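Local atomic coordinates of ribonucleoside-diphosphate reductase subunit beta (Streptococcus sanguinis, PDB entry 4N83), a protein that probably helps to convert ribonucleotides into deoxyribonucleotides for DNA synthesis, as the metal-carrying small subunit of a class Ib ribonucleotide reductase, here holding two manganese(II) ions. Residues T67-S72 with E139-G144; R78-T83 with L147-A152; A84-V89 with G195-Y200; L160-F165 with K250-Y255. One frame throughout, in Å; residues are numbered along the deposited sequence.

How the contacts relate
Contacts 1, 3 and 4 pair helical segments of the bundle that surrounds the dimanganese centre, and contact 2 ties the loop 78-83 to helix 148-160. Contact 1 comes nearest to the metals, its Gln-69 side chain lying about 4 Å from a manganese ion. Contact 2 continues from it, their centres 11 Å apart, and Lys-149 runs against the backbone of helix 128-143, with CG 3.3 Å from Ile-140 O. Contacts 2 and 3 touch again, centres 9 Å apart, where Val-81 meets Glu-86 and Lys-150 backs onto Ile-198. Contact 4 lies across the centre of the chain, its centre about 21 Å from that of contact 1 and about 24 Å from those of contacts 2 and 3.

Contact 1. Residues T67-S72 with E139-G144; sequences TLQSES and EIYLNG
Gln-69 starts with CG beside its own backbone N (chi1 -72°) and then bends at chi2 (-74°), a double turn that swings its amide out towards helix 128-143, while the same first torsion in Tyr-141 sends the phenol to meet it. The two side chains cross at about a right angle, yet their flat ends are nearly aligned, with amide and ring planes 22° apart. The amide end modelled as NE2 lies 2.7 Å from Tyr-141 OH and comes obliquely to the ring, but the amide is probably turned over, and in the other orientation the pair may be a hydrogen bond. One long tyrosine thus spans the distance between two helices, both partners being buried. Along 67-72 the helix widens into a pi-type turn at 69-72. Thr-67 O takes both Glu-71 N and Ser-70 OG, the latter at 3.1 Å and tilted from the carbonyl plane, the two donors reaching it from the same face. The outer side of this helix belongs to the dimer: Thr-67 OG1 is bonded to Ile-8 N of the second subunit, whose Tyr-5 packs on Leu-68 and Glu-71. Inward, the Gln-69 side chain is about 3 Å from that of the manganese ligand Glu-157 and about 4 Å from that of Glu-97. Gln-69 is placed as a second-shell residue of the dimetal carboxylate site, with Tyr-141 behind it, in the ferritin-like reductase bundle.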
loop_
_atom_site.group_PDB
_atom_site.type_symbol
_atom_site.label_atom_id
_atom_site.label_comp_id
_atom_site.label_asym_id
_atom_site.label_seq_id
_atom_site.Cartn_x
_atom_site.Cartn_y
_atom_site.Cartn_z
ATOM N N THR A 67 -12.857 -2.482 -4.270
ATOM C CA THR A 67 -12.637 -1.063 -4.561
ATOM C C THR A 67 -12.950 -0.227 -3.322
ATOM O O THR A 67 -12.228 0.717 -3.000
ATOM C CB THR A 67 -13.527 -0.573 -5.722
ATOM O OG1 THR A 67 -13.395 -1.460 -6.838
ATOM C CG2 THR A 67 -13.136 0.840 -6.149
ATOM N N LEU A 68 -14.042 -0.579 -2.644
ATOM C CA LEU A 68 -14.443 0.073 -1.396
ATOM C C LEU A 68 -13.341 0.005 -0.339
ATOM O O LEU A 68 -13.093 0.982 0.368
ATOM C CB LEU A 68 -15.719 -0.580 -0.853
ATOM C CG LEU A 68 -16.242 -0.108 0.506
ATOM C CD1 LEU A 68 -16.655 1.353 0.448
ATOM C CD2 LEU A 68 -17.405 -0.980 0.953
ATOM N N GLN A 69 -12.693 -1.153 -0.241
ATOM C CA GLN A 69 -11.652 -1.379 0.762
ATOM C C GLN A 69 -10.352 -0.637 0.446
ATOM O O GLN A 69 -9.756 -0.022 1.333
ATOM C CB GLN A 69 -11.370 -2.879 0.919
ATOM C CG GLN A 69 -12.474 -3.656 1.622
ATOM C CD GLN A 69 -12.512 -3.407 3.119
ATOM O OE1 GLN A 69 -12.020 -4.212 3.907
ATOM N NE2 GLN A 69 -13.098 -2.284 3.517
ATOM N N SER A 70 -9.918 -0.692 -0.812
ATOM C CA SER A 70 -8.644 -0.090 -1.216
ATOM C C SER A 70 -8.624 1.436 -1.080
ATOM O O SER A 70 -7.619 2.013 -0.667
ATOM C CB SER A 70 -8.293 -0.482 -2.657
ATOM O OG SER A 70 -9.222 0.045 -3.590
ATOM N N GLU A 71 -9.737 2.078 -1.422
ATOM C CA GLU A 71 -9.799 3.539 -1.474
ATOM C C GLU A 71 -10.085 4.166 -0.104
ATOM O O GLU A 71 -9.316 5.014 0.359
ATOM C CB GLU A 71 -10.842 3.983 -2.509
ATOM C CG GLU A 71 -10.521 3.521 -3.929
ATOM C CD GLU A 71 -11.586 3.895 -4.947
ATOM O OE1 GLU A 71 -12.612 4.496 -4.562
ATOM O OE2 GLU A 71 -11.397 3.583 -6.143
ATOM N N SER A 72 -11.175 3.742 0.537
ATOM C CA SER A 72 -11.625 4.340 1.806
ATOM C C SER A 72 -11.590 3.398 3.014
ATOM O O SER A 72 -11.477 3.859 4.150
ATOM C CB SER A 72 -13.047 4.892 1.650
ATOM O OG SER A 72 -14.003 3.848 1.572
ATOM N N GLU A 139 -20.537 4.105 5.435
ATOM C CA GLU A 139 -21.065 5.014 6.456
ATOM C C GLU A 139 -20.403 4.750 7.810
ATOM O O GLU A 139 -20.152 5.682 8.576
ATOM C CB GLU A 139 -22.592 4.873 6.561
ATOM C CG GLU A 139 -23.259 5.785 7.587
ATOM C CD GLU A 139 -23.293 5.202 8.993
ATOM O OE1 GLU A 139 -23.498 3.975 9.140
ATOM O OE2 GLU A 139 -23.122 5.977 9.957
ATOM N N ILE A 140 -20.122 3.478 8.092
ATOM C CA ILE A 140 -19.408 3.094 9.309
ATOM C C ILE A 140 -17.956 3.576 9.251
ATOM O O ILE A 140 -17.434 4.080 10.245
ATOM C CB ILE A 140 -19.459 1.566 9.545
ATOM C CG1 ILE A 140 -20.901 1.113 9.797
ATOM C CG2 ILE A 140 -18.584 1.170 10.729
ATOM C CD1 ILE A 140 -21.138 -0.356 9.521
ATOM N N TYR A 141 -17.312 3.429 8.093
ATOM C CA TYR A 141 -15.930 3.892 7.923
ATOM C C TYR A 141 -15.819 5.410 8.064
ATOM O O TYR A 141 -14.870 5.912 8.669
ATOM C CB TYR A 141 -15.347 3.460 6.566
ATOM C CG TYR A 141 -15.122 1.965 6.393
ATOM C CD1 TYR A 141 -14.634 1.174 7.437
ATOM C CD2 TYR A 141 -15.367 1.348 5.168
ATOM C CE1 TYR A 141 -14.425 -0.185 7.267
ATOM C CE2 TYR A 141 -15.155 -0.009 4.993
ATOM C CZ TYR A 141 -14.688 -0.772 6.044
ATOM O OH TYR A 141 -14.479 -2.121 5.867
ATOM N N LEU A 142 -16.791 6.131 7.510
ATOM C CA LEU A 142 -16.777 7.594 7.538
ATOM C C LEU A 142 -17.155 8.171 8.908
ATOM O O LEU A 142 -16.595 9.186 9.321
ATOM C CB LEU A 142 -17.702 8.165 6.452
ATOM C CG LEU A 142 -17.265 7.954 4.996
ATOM C CD1 LEU A 142 -18.389 8.323 4.036
ATOM C CD2 LEU A 142 -16.009 8.752 4.675
ATOM N N ASN A 143 -18.090 7.525 9.608
ATOM C CA ASN A 143 -18.643 8.068 10.860
ATOM C C ASN A 143 -18.455 7.201 12.112
ATOM O O ASN A 143 -18.340 7.735 13.216
ATOM C CB ASN A 143 -20.135 8.373 10.677
ATOM C CG ASN A 143 -20.401 9.343 9.539
ATOM O OD1 ASN A 143 -21.286 9.116 8.713
ATOM N ND2 ASN A 143 -19.635 10.427 9.487
ATOM N N GLY A 144 -18.437 5.879 11.948
ATOM C CA GLY A 144 -18.298 4.953 13.078
ATOM C C GLY A 144 -16.990 5.101 13.837
ATOM O O GLY A 144 -16.008 5.618 13.299
#

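Contact 2. Residues R78-T83 with L147-A152; sequences RKDVRT and LEKKIA
Asp-80 sits in the irregular turn between helices 49-78 and 84-111, its backbone (phi -108°, psi 54°) outside helical values, and its CA lies 8.8 Å from that of Leu-147, the N-cap residue of helix 148-160. The backbones thus stay well apart, and side chains from the first turn of that helix bridge them. Lys-149 leaves the helix extended through chi2 and bends at chi3 (-78°), which turns its ammonium group to the aspartate carboxylate. Asp-80 OD2 accepts from Lys-149 NZ at 2.7 Å through its syn lone pair, on the side of the other oxygen; this bond is also a salt bridge, and the two side chains cross at about a right angle. Lys-150 approaches differently. It runs out nearly straight until a bend at chi4, and its NZ ends 3.7 Å from the backbone Asp-80 O and 5.2 Å from Asp-80 OD2, where its charge probably adds to the electrostatic pull on this acidic residue, its charged end not touching the carboxylate. At the far end of the turn Thr-83 OG1 caps Glu-86 N, starting the next helix. At its beginning, Arg-78 forms a salt bridge through NE with Asp-75 of the second subunit. The partly buried Asp-80 to Lys-149 salt bridge ties the loop between helices 49-78 and 84-111 to the N-terminal turn of helix 148-160 in the ferritin-like fold.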
loop_
_atom_site.group_PDB
_atom_site.type_symbol
_atom_site.label_atom_id
_atom_site.label_comp_id
_atom_site.label_asym_id
_atom_site.label_seq_id
_atom_site.Cartn_x
_atom_site.Cartn_y
_atom_site.Cartn_z
ATOM N N ARG A 78 -6.590 2.959 9.176
ATOM C CA ARG A 78 -5.238 3.473 9.431
ATOM C C ARG A 78 -5.190 4.541 10.525
ATOM O O ARG A 78 -4.267 4.549 11.342
ATOM C CB ARG A 78 -4.620 4.027 8.137
ATOM C CG ARG A 78 -3.411 4.936 8.341
ATOM C CD ARG A 78 -2.566 5.094 7.084
ATOM N NE ARG A 78 -3.379 5.189 5.872
ATOM C CZ ARG A 78 -3.626 4.187 5.025
ATOM N NH1 ARG A 78 -3.125 2.968 5.219
ATOM N NH2 ARG A 78 -4.388 4.413 3.964
ATOM N N LYS A 79 -6.175 5.435 10.540
ATOM C CA LYS A 79 -6.188 6.554 11.491
ATOM C C LYS A 79 -6.355 6.124 12.954
ATOM O O LYS A 79 -6.102 6.915 13.862
ATOM C CB LYS A 79 -7.277 7.566 11.114
ATOM C CG LYS A 79 -6.989 8.323 9.824
ATOM C CD LYS A 79 -8.174 9.165 9.378
ATOM C CE LYS A 79 -8.377 10.383 10.266
ATOM N NZ LYS A 79 -9.528 11.208 9.809
ATOM N N ASP A 80 -6.775 4.879 13.176
ATOM C CA ASP A 80 -6.937 4.332 14.524
ATOM C C ASP A 80 -5.845 3.303 14.808
ATOM O O ASP A 80 -6.123 2.164 15.187
ATOM C CB ASP A 80 -8.324 3.712 14.658
ATOM C CG ASP A 80 -9.412 4.628 14.144
ATOM O OD1 ASP A 80 -9.610 5.708 14.737
ATOM O OD2 ASP A 80 -10.061 4.274 13.141
ATOM N N VAL A 81 -4.600 3.735 14.631
ATOM C CA VAL A 81 -3.426 2.867 14.751
ATOM C C VAL A 81 -2.886 2.862 16.183
ATOM O O VAL A 81 -2.945 3.876 16.880
ATOM C CB VAL A 81 -2.330 3.293 13.731
ATOM C CG1 VAL A 81 -0.944 3.376 14.361
ATOM C CG2 VAL A 81 -2.329 2.351 12.536
ATOM N N ARG A 82 -2.362 1.712 16.608
ATOM C CA ARG A 82 -1.763 1.562 17.935
ATOM C C ARG A 82 -0.249 1.734 17.849
ATOM O O ARG A 82 0.323 2.597 18.516
ATOM C CB ARG A 82 -2.103 0.191 18.529
ATOM C CG ARG A 82 -3.593 -0.115 18.582
ATOM C CD ARG A 82 -3.863 -1.466 19.224
ATOM N NE ARG A 82 -3.538 -1.476 20.651
ATOM C CZ ARG A 82 -4.355 -1.092 21.633
ATOM N NH1 ARG A 82 -5.585 -0.648 21.378
ATOM N NH2 ARG A 82 -3.936 -1.152 22.894
ATOM N N THR A 83 0.387 0.911 17.019
ATOM C CA THR A 83 1.837 0.936 16.836
ATOM C C THR A 83 2.179 1.487 15.454
ATOM O O THR A 83 1.375 1.391 14.531
ATOM C CB THR A 83 2.443 -0.477 16.965
ATOM O OG1 THR A 83 2.145 -1.245 15.791
ATOM C CG2 THR A 83 1.890 -1.196 18.192
ATOM N N LEU A 147 -13.425 0.697 16.335
ATOM C CA LEU A 147 -13.830 -0.614 16.870
ATOM C C LEU A 147 -14.974 -1.133 16.008
ATOM O O LEU A 147 -15.015 -2.308 15.645
ATOM C CB LEU A 147 -14.286 -0.541 18.341
ATOM C CG LEU A 147 -13.853 -1.680 19.273
ATOM C CD1 LEU A 147 -12.356 -1.946 19.208
ATOM C CD2 LEU A 147 -14.269 -1.369 20.702
ATOM N N GLU A 148 -15.904 -0.231 15.695
ATOM C CA GLU A 148 -17.012 -0.509 14.784
ATOM C C GLU A 148 -16.520 -0.671 13.343
ATOM O O GLU A 148 -17.070 -1.465 12.578
ATOM C CB GLU A 148 -18.046 0.622 14.857
ATOM C CG GLU A 148 -18.716 0.771 16.218
ATOM C CD GLU A 148 -19.497 2.065 16.359
ATOM O OE1 GLU A 148 -19.914 2.636 15.329
ATOM O OE2 GLU A 148 -19.695 2.512 17.507
ATOM N N LYS A 149 -15.487 0.089 12.983
ATOM C CA LYS A 149 -14.877 0.002 11.654
ATOM C C LYS A 149 -14.103 -1.303 11.463
ATOM O O LYS A 149 -14.027 -1.825 10.351
ATOM C CB LYS A 149 -13.959 1.203 11.410
ATOM C CG LYS A 149 -14.708 2.524 11.338
ATOM C CD LYS A 149 -13.773 3.715 11.196
ATOM C CE LYS A 149 -13.127 4.080 12.522
ATOM N NZ LYS A 149 -12.422 5.391 12.460
ATOM N N LYS A 150 -13.532 -1.823 12.548
ATOM C CA LYS A 150 -12.837 -3.111 12.517
ATOM C C LYS A 150 -13.811 -4.282 12.368
ATOM O O LYS A 150 -13.498 -5.268 11.704
ATOM C CB LYS A 150 -11.984 -3.296 13.776
ATOM C CG LYS A 150 -10.784 -2.364 13.842
ATOM C CD LYS A 150 -9.931 -2.631 15.072
ATOM C CE LYS A 150 -8.592 -1.910 14.998
ATOM N NZ LYS A 150 -8.730 -0.428 15.037
ATOM N N ILE A 151 -14.984 -4.167 12.988
ATOM C CA ILE A 151 -16.024 -5.197 12.889
ATOM C C ILE A 151 -16.597 -5.273 11.471
ATOM O O ILE A 151 -16.878 -6.363 10.966
ATOM C CB ILE A 151 -17.181 -4.935 13.883
ATOM C CG1 ILE A 151 -16.693 -5.048 15.329
ATOM C CG2 ILE A 151 -18.321 -5.918 13.657
ATOM C CD1 ILE A 151 -17.572 -4.326 16.330
ATOM N N ALA A 152 -16.774 -4.113 10.842
ATOM C CA ALA A 152 -17.360 -4.028 9.503
ATOM C C ALA A 152 -16.448 -4.619 8.429
ATOM O O ALA A 152 -16.922 -5.298 7.517
ATOM C CB ALA A 152 -17.698 -2.583 9.165
#

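Contact 3. Residues A84-V89 with G195-Y200; sequences AHEEAV and GTYIGY
Val-89 and Tyr-197 make the close part of this contact, their side chains advancing from opposite directions between helices 84-111 and 178-206. Val-89 holds CG1 anti to its own N (chi1 176°), and that methyl lies 3.5 Å from Tyr-197 CE2 and 3.9 Å from CD2, an apolar touch that reaches the ring obliquely. Towards the phenol end Glu-86 joins in. Tyr-197 OH comes up to the first turn of helix 84-111, 3.5 Å from both CG and CA of Glu-86, so the oxygen rests against aliphatic atoms while its polar needs are met by a hydrogen bond to Asp-18 OD1 on helix 16-27. Glu-86, extended beyond CG, leads its carboxylate away beside the phenol oxygen, the carboxylate and ring planes being 73° apart, and OE1 accepts from Arg-82 N in the loop before the helix. Elsewhere the segments hardly approach each other. Even the nearest CA atoms, those of Val-89 and Tyr-197, are 9.6 Å apart, and a single aromatic side chain fills most of that distance. On the outer side of helix 178-206 Thr-196 is exposed and Tyr-200 partly so, the latter bonded through OH to Asp-15. Three helices far apart in the chain, 16-27, 84-111 and 178-206, thus converge on one tyrosine, a single turn beyond the manganese ligand His-194, in the buried interior of the ferritin-like bundle.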
loop_
_atom_site.group_PDB
_atom_site.type_symbol
_atom_site.label_atom_id
_atom_site.label_comp_id
_atom_site.label_asym_id
_atom_site.label_seq_id
_atom_site.Cartn_x
_atom_site.Cartn_y
_atom_site.Cartn_z
ATOM N N ALA A 84 3.380 2.042 15.312
ATOM C CA ALA A 84 3.843 2.567 14.022
ATOM C C ALA A 84 3.874 1.479 12.950
ATOM O O ALA A 84 3.598 1.739 11.778
ATOM C CB ALA A 84 5.221 3.195 14.169
ATOM N N HIS A 85 4.194 0.259 13.374
ATOM C CA HIS A 85 4.332 -0.886 12.473
ATOM C C HIS A 85 2.978 -1.309 11.914
ATOM O O HIS A 85 2.888 -1.768 10.777
ATOM C CB HIS A 85 4.986 -2.064 13.203
ATOM C CG HIS A 85 6.108 -1.663 14.109
ATOM N ND1 HIS A 85 5.949 -1.524 15.471
ATOM C CD2 HIS A 85 7.399 -1.348 13.848
ATOM C CE1 HIS A 85 7.095 -1.152 16.011
ATOM N NE2 HIS A 85 7.991 -1.038 15.047
ATOM N N GLU A 86 1.933 -1.149 12.722
ATOM C CA GLU A 86 0.561 -1.433 12.301
ATOM C C GLU A 86 0.148 -0.589 11.095
ATOM O O GLU A 86 -0.534 -1.081 10.198
ATOM C CB GLU A 86 -0.406 -1.197 13.467
ATOM C CG GLU A 86 -1.862 -1.508 13.161
ATOM C CD GLU A 86 -2.759 -1.419 14.383
ATOM O OE1 GLU A 86 -2.257 -1.095 15.481
ATOM O OE2 GLU A 86 -3.974 -1.676 14.247
ATOM N N GLU A 87 0.562 0.676 11.076
ATOM C CA GLU A 87 0.273 1.556 9.946
ATOM C C GLU A 87 0.969 1.054 8.684
ATOM O O GLU A 87 0.387 1.078 7.600
ATOM C CB GLU A 87 0.684 3.002 10.251
ATOM C CG GLU A 87 0.185 4.009 9.219
ATOM C CD GLU A 87 0.091 5.437 9.743
ATOM O OE1 GLU A 87 0.352 5.668 10.944
ATOM O OE2 GLU A 87 -0.251 6.336 8.946
ATOM N N ALA A 88 2.208 0.590 8.834
ATOM C CA ALA A 88 2.947 -0.022 7.726
ATOM C C ALA A 88 2.224 -1.269 7.209
ATOM O O ALA A 88 2.059 -1.439 6.001
ATOM C CB ALA A 88 4.367 -0.367 8.153
ATOM N N VAL A 89 1.784 -2.126 8.128
ATOM C CA VAL A 89 1.017 -3.318 7.758
ATOM C C VAL A 89 -0.230 -2.919 6.964
ATOM O O VAL A 89 -0.562 -3.563 5.973
ATOM C CB VAL A 89 0.608 -4.158 8.991
ATOM C CG1 VAL A 89 -0.266 -5.335 8.578
ATOM C CG2 VAL A 89 1.840 -4.660 9.733
ATOM N N GLY A 195 -8.455 -10.614 8.201
ATOM C CA GLY A 195 -9.473 -10.824 9.227
ATOM C C GLY A 195 -8.872 -11.149 10.582
ATOM O O GLY A 195 -9.294 -10.599 11.601
ATOM N N THR A 196 -7.877 -12.033 10.589
ATOM C CA THR A 196 -7.190 -12.424 11.819
ATOM C C THR A 196 -6.467 -11.243 12.468
ATOM O O THR A 196 -6.538 -11.064 13.685
ATOM C CB THR A 196 -6.168 -13.548 11.553
ATOM O OG1 THR A 196 -6.818 -14.634 10.883
ATOM C CG2 THR A 196 -5.554 -14.053 12.856
ATOM N N TYR A 197 -5.778 -10.445 11.655
ATOM C CA TYR A 197 -5.001 -9.317 12.160
ATOM C C TYR A 197 -5.891 -8.176 12.632
ATOM O O TYR A 197 -5.691 -7.643 13.724
ATOM C CB TYR A 197 -4.036 -8.799 11.094
ATOM C CG TYR A 197 -3.118 -7.704 11.597
ATOM C CD1 TYR A 197 -2.243 -7.938 12.657
ATOM C CD2 TYR A 197 -3.112 -6.441 11.010
ATOM C CE1 TYR A 197 -1.396 -6.945 13.120
ATOM C CE2 TYR A 197 -2.267 -5.442 11.467
ATOM C CZ TYR A 197 -1.409 -5.699 12.522
ATOM O OH TYR A 197 -0.566 -4.713 12.984
ATOM N N ILE A 198 -6.859 -7.795 11.801
ATOM C CA ILE A 198 -7.817 -6.749 12.163
ATOM C C ILE A 198 -8.649 -7.205 13.364
ATOM O O ILE A 198 -8.915 -6.420 14.276
ATOM C CB ILE A 198 -8.745 -6.374 10.981
ATOM C CG1 ILE A 198 -7.937 -5.703 9.863
ATOM C CG2 ILE A 198 -9.857 -5.438 11.443
ATOM C CD1 ILE A 198 -8.679 -5.572 8.547
ATOM N N GLY A 199 -9.041 -8.478 13.360
ATOM C CA GLY A 199 -9.782 -9.071 14.471
ATOM C C GLY A 199 -8.988 -9.192 15.764
ATOM O O GLY A 199 -9.568 -9.202 16.850
ATOM N N TYR A 200 -7.666 -9.301 15.654
ATOM C CA TYR A 200 -6.797 -9.355 16.831
ATOM C C TYR A 200 -6.681 -7.987 17.499
ATOM O O TYR A 200 -6.816 -7.874 18.718
ATOM C CB TYR A 200 -5.402 -9.870 16.468
ATOM C CG TYR A 200 -4.360 -9.542 17.513
ATOM C CD1 TYR A 200 -4.427 -10.097 18.786
ATOM C CD2 TYR A 200 -3.319 -8.662 17.236
ATOM C CE1 TYR A 200 -3.483 -9.795 19.750
ATOM C CE2 TYR A 200 -2.368 -8.354 18.194
ATOM C CZ TYR A 200 -2.454 -8.923 19.449
ATOM O OH TYR A 200 -1.512 -8.622 20.407
#

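Contact 4. Residues L160-F165 with K250-Y255; sequences LFYSGF and KTFLRY
Ser-163 and Leu-253 bring the two backbones closest, with CA atoms 6.3 Å apart, near the start of helix 162-173, where the chain passes alongside helix 246-263. Phe-252 and Leu-253 share the helix 246-263 side about equally. Phe-252 has its CG anti to the backbone N (chi1 -163°), which directs the ring at Tyr-162: CD2 lies 3.3 Å from Tyr-162 O, the carbonyl sitting at the ring edge in its plane, and CE2 lies 3.7 Å from Tyr-162 CB. The two aromatic rings lean obliquely, centroids 5.9 Å apart and planes at 69°. The Tyr-162 ring is also backed within its own helix, since Phe-165 CD2 lies over its centre on one face. Beside this aromatic pair, Leu-253 points CD2 at Ser-163 CB, 3.9 Å away, and at Leu-160 CA, 4.1 Å away. The serine hydroxyl turns elsewhere, hydrogen-bonding to Glu-232 on helix 211-240, the helix that also lies against Leu-160 and Leu-253. Tyr-162, about 5 Å from the side chain of the manganese ligand Glu-191, places this buried aromatic and aliphatic seam between helix 162-173 and helix 246-263 of the all-helical reductase small-subunit fold.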
loop_
_atom_site.group_PDB
_atom_site.type_symbol
_atom_site.label_atom_id
_atom_site.label_comp_id
_atom_site.label_asym_id
_atom_site.label_seq_id
_atom_site.Cartn_x
_atom_site.Cartn_y
_atom_site.Cartn_z
ATOM N N LEU A 160 -19.337 -12.016 4.260
ATOM C CA LEU A 160 -20.245 -11.721 3.140
ATOM C C LEU A 160 -19.550 -11.604 1.776
ATOM O O LEU A 160 -20.216 -11.431 0.753
ATOM C CB LEU A 160 -21.096 -10.477 3.440
ATOM C CG LEU A 160 -20.406 -9.123 3.657
ATOM C CD1 LEU A 160 -20.198 -8.378 2.344
ATOM C CD2 LEU A 160 -21.208 -8.271 4.632
ATOM N N PHE A 161 -18.221 -11.693 1.764
ATOM C CA PHE A 161 -17.464 -11.866 0.517
ATOM C C PHE A 161 -17.669 -13.278 -0.044
ATOM O O PHE A 161 -17.592 -13.489 -1.255
ATOM C CB PHE A 161 -15.962 -11.621 0.743
ATOM C CG PHE A 161 -15.445 -10.334 0.147
ATOM C CD1 PHE A 161 -14.412 -10.352 -0.782
ATOM C CD2 PHE A 161 -15.977 -9.108 0.521
ATOM C CE1 PHE A 161 -13.925 -9.176 -1.327
ATOM C CE2 PHE A 161 -15.494 -7.930 -0.021
ATOM C CZ PHE A 161 -14.468 -7.963 -0.948
ATOM N N TYR A 162 -17.936 -14.235 0.844
ATOM C CA TYR A 162 -17.999 -15.651 0.477
ATOM C C TYR A 162 -19.280 -16.060 -0.254
ATOM O O TYR A 162 -19.361 -17.171 -0.779
ATOM C CB TYR A 162 -17.779 -16.527 1.713
ATOM C CG TYR A 162 -16.343 -16.520 2.184
ATOM C CD1 TYR A 162 -15.840 -15.458 2.932
ATOM C CD2 TYR A 162 -15.480 -17.566 1.868
ATOM C CE1 TYR A 162 -14.522 -15.444 3.356
ATOM C CE2 TYR A 162 -14.161 -17.559 2.292
ATOM C CZ TYR A 162 -13.689 -16.496 3.035
ATOM O OH TYR A 162 -12.381 -16.483 3.459
ATOM N N SER A 163 -20.276 -15.174 -0.284
ATOM C CA SER A 163 -21.432 -15.349 -1.164
ATOM C C SER A 163 -20.968 -15.400 -2.620
ATOM O O SER A 163 -21.522 -16.142 -3.433
ATOM C CB SER A 163 -22.433 -14.205 -0.984
ATOM O OG SER A 163 -21.817 -12.946 -1.202
ATOM N N GLY A 164 -19.947 -14.604 -2.930
ATOM C CA GLY A 164 -19.321 -14.604 -4.247
ATOM C C GLY A 164 -18.304 -15.718 -4.436
ATOM O O GLY A 164 -18.250 -16.326 -5.502
ATOM N N PHE A 165 -17.503 -15.995 -3.406
ATOM C CA PHE A 165 -16.468 -17.035 -3.494
ATOM C C PHE A 165 -17.028 -18.450 -3.692
ATOM O O PHE A 165 -16.311 -19.333 -4.164
ATOM C CB PHE A 165 -15.557 -17.031 -2.254
ATOM C CG PHE A 165 -14.683 -15.805 -2.117
ATOM C CD1 PHE A 165 -14.084 -15.211 -3.225
ATOM C CD2 PHE A 165 -14.419 -15.272 -0.860
ATOM C CE1 PHE A 165 -13.270 -14.097 -3.082
ATOM C CE2 PHE A 165 -13.604 -14.160 -0.713
ATOM C CZ PHE A 165 -13.028 -13.574 -1.826
ATOM N N LYS A 250 -26.556 -19.991 1.278
ATOM C CA LYS A 250 -27.042 -19.638 2.611
ATOM C C LYS A 250 -26.349 -20.468 3.696
ATOM O O LYS A 250 -26.035 -19.953 4.770
ATOM C CB LYS A 250 -28.561 -19.814 2.693
ATOM C CG LYS A 250 -29.337 -18.777 1.897
ATOM C CD LYS A 250 -30.811 -19.131 1.793
ATOM C CE LYS A 250 -31.593 -18.035 1.089
ATOM N NZ LYS A 250 -33.043 -18.357 0.996
ATOM N N THR A 251 -26.110 -21.746 3.404
ATOM C CA THR A 251 -25.358 -22.629 4.302
ATOM C C THR A 251 -23.900 -22.173 4.421
ATOM O O THR A 251 -23.300 -22.263 5.493
ATOM C CB THR A 251 -25.380 -24.092 3.805
ATOM O OG1 THR A 251 -26.712 -24.456 3.421
ATOM C CG2 THR A 251 -24.893 -25.046 4.889
ATOM N N PHE A 252 -23.345 -21.689 3.312
ATOM C CA PHE A 252 -21.963 -21.211 3.261
ATOM C C PHE A 252 -21.808 -19.863 3.973
ATOM O O PHE A 252 -20.775 -19.600 4.592
ATOM C CB PHE A 252 -21.513 -21.105 1.796
ATOM C CG PHE A 252 -20.018 -21.028 1.601
ATOM C CD1 PHE A 252 -19.169 -21.958 2.192
ATOM C CD2 PHE A 252 -19.464 -20.049 0.784
ATOM C CE1 PHE A 252 -17.797 -21.892 1.996
ATOM C CE2 PHE A 252 -18.095 -19.983 0.581
ATOM C CZ PHE A 252 -17.260 -20.906 1.187
ATOM N N LEU A 253 -22.836 -19.019 3.884
ATOM C CA LEU A 253 -22.832 -17.702 4.534
ATOM C C LEU A 253 -22.904 -17.800 6.058
ATOM O O LEU A 253 -22.217 -17.060 6.764
ATOM C CB LEU A 253 -23.989 -16.836 4.017
ATOM C CG LEU A 253 -23.747 -16.124 2.683
ATOM C CD1 LEU A 253 -25.055 -15.599 2.108
ATOM C CD2 LEU A 253 -22.737 -14.996 2.854
ATOM N N ARG A 254 -23.744 -18.702 6.559
ATOM C CA ARG A 254 -23.851 -18.946 7.998
ATOM C C ARG A 254 -22.559 -19.536 8.566
ATOM O O ARG A 254 -22.191 -19.258 9.709
ATOM C CB ARG A 254 -25.028 -19.880 8.302
ATOM C CG ARG A 254 -26.395 -19.233 8.135
ATOM C CD ARG A 254 -27.517 -20.193 8.506
ATOM N NE ARG A 254 -27.749 -21.199 7.468
ATOM C CZ ARG A 254 -28.615 -21.084 6.458
ATOM N NH1 ARG A 254 -29.368 -19.997 6.312
ATOM N NH2 ARG A 254 -28.729 -22.074 5.579
ATOM N N TYR A 255 -21.877 -20.345 7.756
ATOM C CA TYR A 255 -20.627 -20.992 8.158
ATOM C C TYR A 255 -19.496 -19.979 8.349
ATOM O O TYR A 255 -18.848 -19.958 9.395
ATOM C CB TYR A 255 -20.228 -22.054 7.123
ATOM C CG TYR A 255 -18.844 -22.636 7.317
ATOM C CD1 TYR A 255 -18.494 -23.272 8.506
ATOM C CD2 TYR A 255 -17.887 -22.560 6.308
ATOM C CE1 TYR A 255 -17.230 -23.808 8.686
ATOM C CE2 TYR A 255 -16.620 -23.094 6.479
ATOM C CZ TYR A 255 -16.297 -23.717 7.669
ATOM O OH TYR A 255 -15.041 -24.247 7.843
#